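Vacuolar-sorting protein BRO1 (Saccharomyces cerevisiae, PDB 1ZB1) acts as an adapter in multivesicular-body sorting, recruiting the deubiquitinase DOA4 to endosomes so that cargo is deubiquitinated before it enters intralumenal vesicles. Local coordinates at residues 14-19 with 122-127; 155-160 with 350-355. All coordinates share one frame; numbering follows the deposited sequence.

Interaction 1 (14-19 with 122-127); sequences KLKDTE and KSCTLF
Lys16 lays its aliphatic chain across the Phe127 side chain at about a right angle, where the extended N-terminal segment 14-19 passes helix 118-139 in the Bro1 domain. CG of Lys16 sits beside its own backbone N and the next torsion is extended, but the chain then bends at both chi3 (62°) and chi4. The extended part meets the ring: Lys16 CD lies 3.6 Å from Phe127 CD1, and Lys16 CG is 3.8 Å from the same carbon, an approach oblique to the ring. The bend at chi3 brings Lys16 CE within 3.5 Å of Cys124 SG, one turn earlier in the helix, and the second, at chi4, sets the direction of NZ. Phe127 CG stands anti to its backbone N (chi1 -179°), which turns the ring toward the segment. At the ring edge, in its plane, the carbonyl oxygen of Lys14 is 3.6 Å from Phe127 CE1. Further polar ties fix the segment: Lys16 N is hydrogen-bonded to Asn128 OD1, while Lys16 NZ bonds to Tyr100 O and forms a salt bridge with Asp173. Asp17 and Glu19 make backbone bonds with Tyr100 and Thr98 of strand 97-100. The lysine thus divides its roles: its methylenes give the helix apolar contact, and its buried ammonium, turned away from the sulfur by the bend at chi4, is paid for by a carbonyl and a carboxylate, which would probably favour its charged form.

Interaction 2 (155-160 with 350-355); sequences AFSCFE and EKILEP
Ile352 reaches from helix 349-371 to Ser157 and Cys158 on helix 146-165, a helix-to-helix contact inside the mainly helical Bro1 domain. The CA atoms nearest each other across the two segments are those of Ser157 and Ile352, 8.7 Å apart, and the gap is bridged by the isoleucine meeting the short side chain of Ser157. From Ile352 CB, which points toward the other helix, the chain splits. The CG2 branch finds no partner on 155-160 within van der Waals range, whereas CG1, anti to the carbonyl carbon, continues in extended form (chi2 172°) and delivers its terminal methyl to the neighbouring helix. There CD1 of Ile352 rests 3.9 Å from Ser157 CB and equally far from Ser157 OG; Cys158 SG makes a looser apolar contact with the same methyl at 4.4 Å. Pro347, a residue just ahead of helix 349-371, also touches Ile352. Cys158 in turn packs on Ala130 and Phe133 of helix 118-139, so the isoleucine tip arrives where three helices approach one another. Ser157 OG stands anti to its own backbone N (chi1 179°), holding the buried oxygen beside the Ile352 CD1 methyl while it is hydrogen-bonded to Pro347 O.

The centres of interactions 1 and 2 lie 15 Å apart, both buried within the Bro1 domain. They come in series along the chain, 14-19 with 122-127 closing before 155-160 with 350-355 opens, and they are joined through consecutive helices, 118-139 and 146-165. These pack directly: Leu126 CD1 is 3.8 Å from Cys158 CB, and Phe127 CE2 is 4.0 Å from Phe159 CE1. The two helices thus pack side by side, with the N-terminal segment against one and helix 349-371 against the other. Residues from near both ends of the modelled chain are in this way brought onto one helical pair in the domain that may bind SNF7.

Interaction 1 (14-19 with 122-127)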
ATOM      1  N   LYS A  14       6.437  -4.850  -6.529  1.00 19.77           N
ATOM      2  CA  LYS A  14       7.298  -4.755  -7.707  1.00 19.76           C
ATOM      3  C   LYS A  14       6.975  -3.602  -8.636  1.00 18.23           C
ATOM      4  O   LYS A  14       5.808  -3.267  -8.844  1.00 16.59           O
ATOM      5  CB  LYS A  14       7.230  -6.064  -8.500  1.00 21.85           C
ATOM      6  CG  LYS A  14       7.700  -7.279  -7.713  1.00 28.01           C
ATOM      7  CD  LYS A  14       9.168  -7.142  -7.350  1.00 32.69           C
ATOM      8  CE  LYS A  14       9.676  -8.365  -6.605  1.00 37.41           C
ATOM      9  NZ  LYS A  14      11.111  -8.229  -6.227  1.00 40.04           N
ATOM     10  N   LEU A  15       8.023  -3.004  -9.197  1.00 16.46           N
ATOM     11  CA  LEU A  15       7.883  -1.893 -10.140  1.00 17.30           C
ATOM     12  C   LEU A  15       7.600  -2.439 -11.538  1.00 17.34           C
ATOM     13  O   LEU A  15       7.890  -3.606 -11.831  1.00 17.91           O
ATOM     14  CB  LEU A  15       9.184  -1.085 -10.218  1.00 16.97           C
ATOM     15  CG  LEU A  15       9.658  -0.280  -9.013  1.00 17.43           C
ATOM     16  CD1 LEU A  15      11.091   0.262  -9.274  1.00 17.30           C
ATOM     17  CD2 LEU A  15       8.675   0.867  -8.773  1.00 13.96           C
ATOM     18  N   LYS A  16       7.027  -1.599 -12.395  1.00 16.36           N
ATOM     19  CA  LYS A  16       6.786  -1.990 -13.779  1.00 16.34           C
ATOM     20  C   LYS A  16       7.944  -1.406 -14.592  1.00 17.46           C
ATOM     21  O   LYS A  16       8.272  -0.231 -14.442  1.00 18.17           O
ATOM     22  CB  LYS A  16       5.457  -1.414 -14.291  1.00 17.70           C
ATOM     23  CG  LYS A  16       4.205  -1.976 -13.589  1.00 13.31           C
ATOM     24  CD  LYS A  16       2.942  -1.209 -13.998  1.00 15.46           C
ATOM     25  CE  LYS A  16       2.653  -1.332 -15.492  1.00 15.04           C
ATOM     26  NZ  LYS A  16       2.647  -2.764 -15.937  1.00 14.90           N
ATOM     27  N   ASP A  17       8.578  -2.219 -15.432  1.00 16.74           N
ATOM     28  CA  ASP A  17       9.680  -1.727 -16.248  1.00 18.63           C
ATOM     29  C   ASP A  17       9.115  -1.073 -17.510  1.00 18.90           C
ATOM     30  O   ASP A  17       7.964  -1.306 -17.871  1.00 19.21           O
ATOM     31  CB  ASP A  17      10.628  -2.867 -16.646  1.00 22.87           C
ATOM     32  CG  ASP A  17      11.326  -3.494 -15.452  1.00 26.88           C
ATOM     33  OD1 ASP A  17      11.535  -2.787 -14.445  1.00 30.45           O
ATOM     34  OD2 ASP A  17      11.678  -4.692 -15.518  1.00 31.21           O
ATOM     35  N   THR A  18       9.925  -0.250 -18.166  1.00 16.91           N
ATOM     36  CA  THR A  18       9.508   0.429 -19.391  1.00 17.78           C
ATOM     37  C   THR A  18      10.683   0.520 -20.350  1.00 18.23           C
ATOM     38  O   THR A  18      11.841   0.466 -19.937  1.00 20.01           O
ATOM     39  CB  THR A  18       9.016   1.867 -19.109  1.00 15.40           C
ATOM     40  OG1 THR A  18       8.549   2.465 -20.325  1.00 16.84           O
ATOM     41  CG2 THR A  18      10.168   2.735 -18.553  1.00 16.73           C
ATOM     42  N   GLU A  19      10.392   0.663 -21.635  1.00 17.88           N
ATOM     43  CA  GLU A  19      11.459   0.787 -22.613  1.00 18.53           C
ATOM     44  C   GLU A  19      11.855   2.249 -22.745  1.00 18.14           C
ATOM     45  O   GLU A  19      11.027   3.143 -22.568  1.00 14.30           O
ATOM     46  CB  GLU A  19      11.015   0.241 -23.975  1.00 24.42           C
ATOM     47  CG  GLU A  19      10.830  -1.268 -23.966  1.00 30.47           C
ATOM     48  CD  GLU A  19      10.699  -1.861 -25.349  1.00 35.76           C
ATOM     49  OE1 GLU A  19      10.727  -3.109 -25.449  1.00 39.20           O
ATOM     50  OE2 GLU A  19      10.567  -1.091 -26.330  1.00 37.24           O
ATOM     51  N   LYS A 122       0.372   7.681 -17.905  1.00 16.27           N
ATOM     52  CA  LYS A 122       0.041   8.197 -16.576  1.00 18.01           C
ATOM     53  C   LYS A 122      -0.201   7.086 -15.556  1.00 18.00           C
ATOM     54  O   LYS A 122       0.406   7.070 -14.485  1.00 18.23           O
ATOM     55  CB  LYS A 122      -1.222   9.071 -16.631  1.00 18.04           C
ATOM     56  CG  LYS A 122      -1.003  10.490 -17.114  1.00 15.90           C
ATOM     57  CD  LYS A 122      -2.329  11.182 -17.445  1.00 18.72           C
ATOM     58  CE  LYS A 122      -3.306  11.152 -16.272  1.00 22.58           C
ATOM     59  NZ  LYS A 122      -4.557  11.914 -16.562  1.00 22.88           N
ATOM     60  N   SER A 123      -1.104   6.166 -15.883  1.00 16.24           N
ATOM     61  CA  SER A 123      -1.437   5.079 -14.970  1.00 16.68           C
ATOM     62  C   SER A 123      -0.218   4.248 -14.576  1.00 14.66           C
ATOM     63  O   SER A 123      -0.052   3.901 -13.400  1.00 14.23           O
ATOM     64  CB  SER A 123      -2.522   4.173 -15.586  1.00 18.05           C
ATOM     65  OG  SER A 123      -2.090   3.579 -16.796  1.00 33.63           O
ATOM     66  N   CYS A 124       0.637   3.932 -15.545  1.00 13.11           N
ATOM     67  CA  CYS A 124       1.824   3.132 -15.250  1.00 15.84           C
ATOM     68  C   CYS A 124       2.797   3.893 -14.340  1.00 16.15           C
ATOM     69  O   CYS A 124       3.371   3.324 -13.407  1.00 15.72           O
ATOM     70  CB  CYS A 124       2.515   2.710 -16.546  1.00 16.33           C
ATOM     71  SG  CYS A 124       1.611   1.419 -17.464  1.00 18.60           S
ATOM     72  N   THR A 125       2.977   5.178 -14.614  1.00 16.05           N
ATOM     73  CA  THR A 125       3.853   6.006 -13.798  1.00 15.40           C
ATOM     74  C   THR A 125       3.313   6.095 -12.355  1.00 15.45           C
ATOM     75  O   THR A 125       4.071   5.975 -11.390  1.00 13.18           O
ATOM     76  CB  THR A 125       3.966   7.430 -14.395  1.00 17.84           C
ATOM     77  OG1 THR A 125       4.678   7.373 -15.638  1.00 28.29           O
ATOM     78  CG2 THR A 125       4.699   8.356 -13.430  1.00  7.05           C
ATOM     79  N   LEU A 126       2.006   6.301 -12.207  1.00 15.73           N
ATOM     80  CA  LEU A 126       1.410   6.406 -10.868  1.00 14.90           C
ATOM     81  C   LEU A 126       1.485   5.076 -10.115  1.00 14.50           C
ATOM     82  O   LEU A 126       1.601   5.044  -8.885  1.00 14.37           O
ATOM     83  CB  LEU A 126      -0.042   6.900 -10.966  1.00 17.21           C
ATOM     84  CG  LEU A 126      -0.844   6.980  -9.657  1.00 19.31           C
ATOM     85  CD1 LEU A 126      -0.068   7.758  -8.591  1.00 17.58           C
ATOM     86  CD2 LEU A 126      -2.177   7.657  -9.944  1.00 15.37           C
ATOM     87  N   PHE A 127       1.422   3.973 -10.849  1.00 15.52           N
ATOM     88  CA  PHE A 127       1.537   2.661 -10.220  1.00 14.37           C
ATOM     89  C   PHE A 127       2.927   2.582  -9.563  1.00 12.67           C
ATOM     90  O   PHE A 127       3.077   2.128  -8.421  1.00 12.90           O
ATOM     91  CB  PHE A 127       1.388   1.559 -11.278  1.00 13.22           C
ATOM     92  CG  PHE A 127       1.462   0.161 -10.720  1.00 17.30           C
ATOM     93  CD1 PHE A 127       2.690  -0.453 -10.497  1.00 15.36           C
ATOM     94  CD2 PHE A 127       0.292  -0.539 -10.409  1.00 17.23           C
ATOM     95  CE1 PHE A 127       2.766  -1.744  -9.970  1.00 15.71           C
ATOM     96  CE2 PHE A 127       0.347  -1.834  -9.878  1.00 17.26           C
ATOM     97  CZ  PHE A 127       1.583  -2.443  -9.656  1.00 17.46           C
TER

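Interaction 2 (155-160 with 350-355)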
ATOM      1  N   ALA A 155       0.935   5.597  -0.213  1.00 17.22           N
ATOM      2  CA  ALA A 155       0.850   4.505  -1.188  1.00 16.53           C
ATOM      3  C   ALA A 155      -0.619   4.109  -1.315  1.00 17.96           C
ATOM      4  O   ALA A 155      -1.133   3.944  -2.421  1.00 16.22           O
ATOM      5  CB  ALA A 155       1.686   3.306  -0.733  1.00 13.55           C
ATOM      6  N   PHE A 156      -1.283   3.973  -0.167  1.00 18.35           N
ATOM      7  CA  PHE A 156      -2.699   3.618  -0.099  1.00 20.59           C
ATOM      8  C   PHE A 156      -3.507   4.577  -0.975  1.00 20.89           C
ATOM      9  O   PHE A 156      -4.309   4.151  -1.808  1.00 19.46           O
ATOM     10  CB  PHE A 156      -3.149   3.672   1.377  1.00 22.65           C
ATOM     11  CG  PHE A 156      -4.647   3.631   1.593  1.00 23.45           C
ATOM     12  CD1 PHE A 156      -5.474   2.817   0.823  1.00 23.66           C
ATOM     13  CD2 PHE A 156      -5.219   4.376   2.627  1.00 27.79           C
ATOM     14  CE1 PHE A 156      -6.848   2.746   1.077  1.00 25.62           C
ATOM     15  CE2 PHE A 156      -6.593   4.313   2.895  1.00 28.90           C
ATOM     16  CZ  PHE A 156      -7.407   3.495   2.116  1.00 27.77           C
ATOM     17  N   SER A 157      -3.276   5.871  -0.797  1.00 19.52           N
ATOM     18  CA  SER A 157      -3.974   6.886  -1.571  1.00 21.04           C
ATOM     19  C   SER A 157      -3.751   6.743  -3.089  1.00 21.70           C
ATOM     20  O   SER A 157      -4.692   6.874  -3.871  1.00 20.66           O
ATOM     21  CB  SER A 157      -3.533   8.275  -1.097  1.00 23.52           C
ATOM     22  OG  SER A 157      -4.178   9.294  -1.834  1.00 30.24           O
ATOM     23  N   CYS A 158      -2.512   6.484  -3.505  1.00 17.91           N
ATOM     24  CA  CYS A 158      -2.205   6.326  -4.927  1.00 17.68           C
ATOM     25  C   CYS A 158      -2.892   5.110  -5.568  1.00 16.94           C
ATOM     26  O   CYS A 158      -3.456   5.220  -6.661  1.00 14.00           O
ATOM     27  CB  CYS A 158      -0.689   6.228  -5.136  1.00 19.16           C
ATOM     28  SG  CYS A 158       0.223   7.738  -4.699  1.00 18.39           S
ATOM     29  N   PHE A 159      -2.833   3.956  -4.908  1.00 16.11           N
ATOM     30  CA  PHE A 159      -3.474   2.748  -5.445  1.00 15.91           C
ATOM     31  C   PHE A 159      -4.993   2.886  -5.508  1.00 18.63           C
ATOM     32  O   PHE A 159      -5.643   2.352  -6.413  1.00 17.56           O
ATOM     33  CB  PHE A 159      -3.113   1.523  -4.606  1.00 16.34           C
ATOM     34  CG  PHE A 159      -1.726   1.000  -4.866  1.00 15.14           C
ATOM     35  CD1 PHE A 159      -1.325   0.677  -6.166  1.00 10.55           C
ATOM     36  CD2 PHE A 159      -0.834   0.792  -3.814  1.00 14.12           C
ATOM     37  CE1 PHE A 159      -0.060   0.149  -6.419  1.00 15.13           C
ATOM     38  CE2 PHE A 159       0.440   0.262  -4.057  1.00 15.24           C
ATOM     39  CZ  PHE A 159       0.826  -0.061  -5.367  1.00 13.01           C
ATOM     40  N   GLU A 160      -5.550   3.601  -4.538  1.00 18.14           N
ATOM     41  CA  GLU A 160      -6.986   3.835  -4.476  1.00 22.21           C
ATOM     42  C   GLU A 160      -7.429   4.670  -5.680  1.00 20.62           C
ATOM     43  O   GLU A 160      -8.421   4.349  -6.336  1.00 19.77           O
ATOM     44  CB  GLU A 160      -7.332   4.559  -3.169  1.00 27.10           C
ATOM     45  CG  GLU A 160      -8.788   4.969  -3.040  1.00 35.77           C
ATOM     46  CD  GLU A 160      -9.094   5.568  -1.679  1.00 41.23           C
ATOM     47  OE1 GLU A 160      -8.521   6.631  -1.348  1.00 46.15           O
ATOM     48  OE2 GLU A 160      -9.905   4.970  -0.941  1.00 45.47           O
ATOM     49  N   GLU A 350      -4.767  13.890  -5.469  1.00 25.76           N
ATOM     50  CA  GLU A 350      -4.724  15.276  -5.923  1.00 27.16           C
ATOM     51  C   GLU A 350      -3.854  16.149  -5.016  1.00 25.32           C
ATOM     52  O   GLU A 350      -3.081  16.979  -5.500  1.00 24.71           O
ATOM     53  CB  GLU A 350      -6.140  15.864  -5.990  1.00 31.54           C
ATOM     54  CG  GLU A 350      -7.034  15.295  -7.096  1.00 36.95           C
ATOM     55  CD  GLU A 350      -7.681  13.958  -6.737  1.00 40.80           C
ATOM     56  OE1 GLU A 350      -8.584  13.522  -7.485  1.00 42.16           O
ATOM     57  OE2 GLU A 350      -7.295  13.343  -5.720  1.00 41.59           O
ATOM     58  N   LYS A 351      -3.983  15.959  -3.706  1.00 23.88           N
ATOM     59  CA  LYS A 351      -3.205  16.728  -2.738  1.00 23.68           C
ATOM     60  C   LYS A 351      -1.738  16.300  -2.693  1.00 22.95           C
ATOM     61  O   LYS A 351      -0.861  17.106  -2.394  1.00 20.72           O
ATOM     62  CB  LYS A 351      -3.828  16.608  -1.343  1.00 27.48           C
ATOM     63  CG  LYS A 351      -5.198  17.265  -1.235  1.00 33.21           C
ATOM     64  CD  LYS A 351      -5.747  17.194   0.184  1.00 39.61           C
ATOM     65  CE  LYS A 351      -7.122  17.853   0.282  1.00 40.70           C
ATOM     66  NZ  LYS A 351      -7.635  17.875   1.683  1.00 42.46           N
ATOM     67  N   ILE A 352      -1.473  15.029  -2.977  1.00 20.48           N
ATOM     68  CA  ILE A 352      -0.100  14.532  -2.983  1.00 19.20           C
ATOM     69  C   ILE A 352       0.636  15.112  -4.195  1.00 19.67           C
ATOM     70  O   ILE A 352       1.799  15.506  -4.106  1.00 19.28           O
ATOM     71  CB  ILE A 352      -0.068  12.984  -3.066  1.00 20.81           C
ATOM     72  CG1 ILE A 352      -0.483  12.375  -1.721  1.00 21.12           C
ATOM     73  CG2 ILE A 352       1.324  12.507  -3.472  1.00 19.90           C
ATOM     74  CD1 ILE A 352      -0.658  10.858  -1.754  1.00 20.72           C
ATOM     75  N   LEU A 353      -0.062  15.180  -5.323  1.00 18.13           N
ATOM     76  CA  LEU A 353       0.522  15.682  -6.565  1.00 20.34           C
ATOM     77  C   LEU A 353       0.666  17.201  -6.634  1.00 21.30           C
ATOM     78  O   LEU A 353       1.648  17.728  -7.163  1.00 21.28           O
ATOM     79  CB  LEU A 353      -0.328  15.201  -7.744  1.00 19.12           C
ATOM     80  CG  LEU A 353       0.022  15.681  -9.157  1.00 19.40           C
ATOM     81  CD1 LEU A 353       1.392  15.154  -9.557  1.00 20.42           C
ATOM     82  CD2 LEU A 353      -1.039  15.190 -10.133  1.00 21.58           C
ATOM     83  N   GLU A 354      -0.323  17.891  -6.083  1.00 23.98           N
ATOM     84  CA  GLU A 354      -0.387  19.347  -6.102  1.00 28.22           C
ATOM     85  C   GLU A 354       0.912  20.149  -5.930  1.00 26.43           C
ATOM     86  O   GLU A 354       1.191  21.038  -6.723  1.00 26.29           O
ATOM     87  CB  GLU A 354      -1.431  19.801  -5.079  1.00 31.73           C
ATOM     88  CG  GLU A 354      -1.824  21.255  -5.161  1.00 37.35           C
ATOM     89  CD  GLU A 354      -3.147  21.510  -4.471  1.00 42.92           C
ATOM     90  OE1 GLU A 354      -4.187  21.059  -5.006  1.00 47.46           O
ATOM     91  OE2 GLU A 354      -3.153  22.142  -3.391  1.00 45.34           O
ATOM     92  N   PRO A 355       1.723  19.847  -4.904  1.00 25.64           N
ATOM     93  CA  PRO A 355       2.969  20.602  -4.711  1.00 24.99           C
ATOM     94  C   PRO A 355       3.945  20.605  -5.900  1.00 26.53           C
ATOM     95  O   PRO A 355       4.812  21.478  -5.991  1.00 26.19           O
ATOM     96  CB  PRO A 355       3.581  19.944  -3.475  1.00 26.95           C
ATOM     97  CG  PRO A 355       2.377  19.461  -2.714  1.00 26.02           C
ATOM     98  CD  PRO A 355       1.516  18.885  -3.807  1.00 26.01           C
TER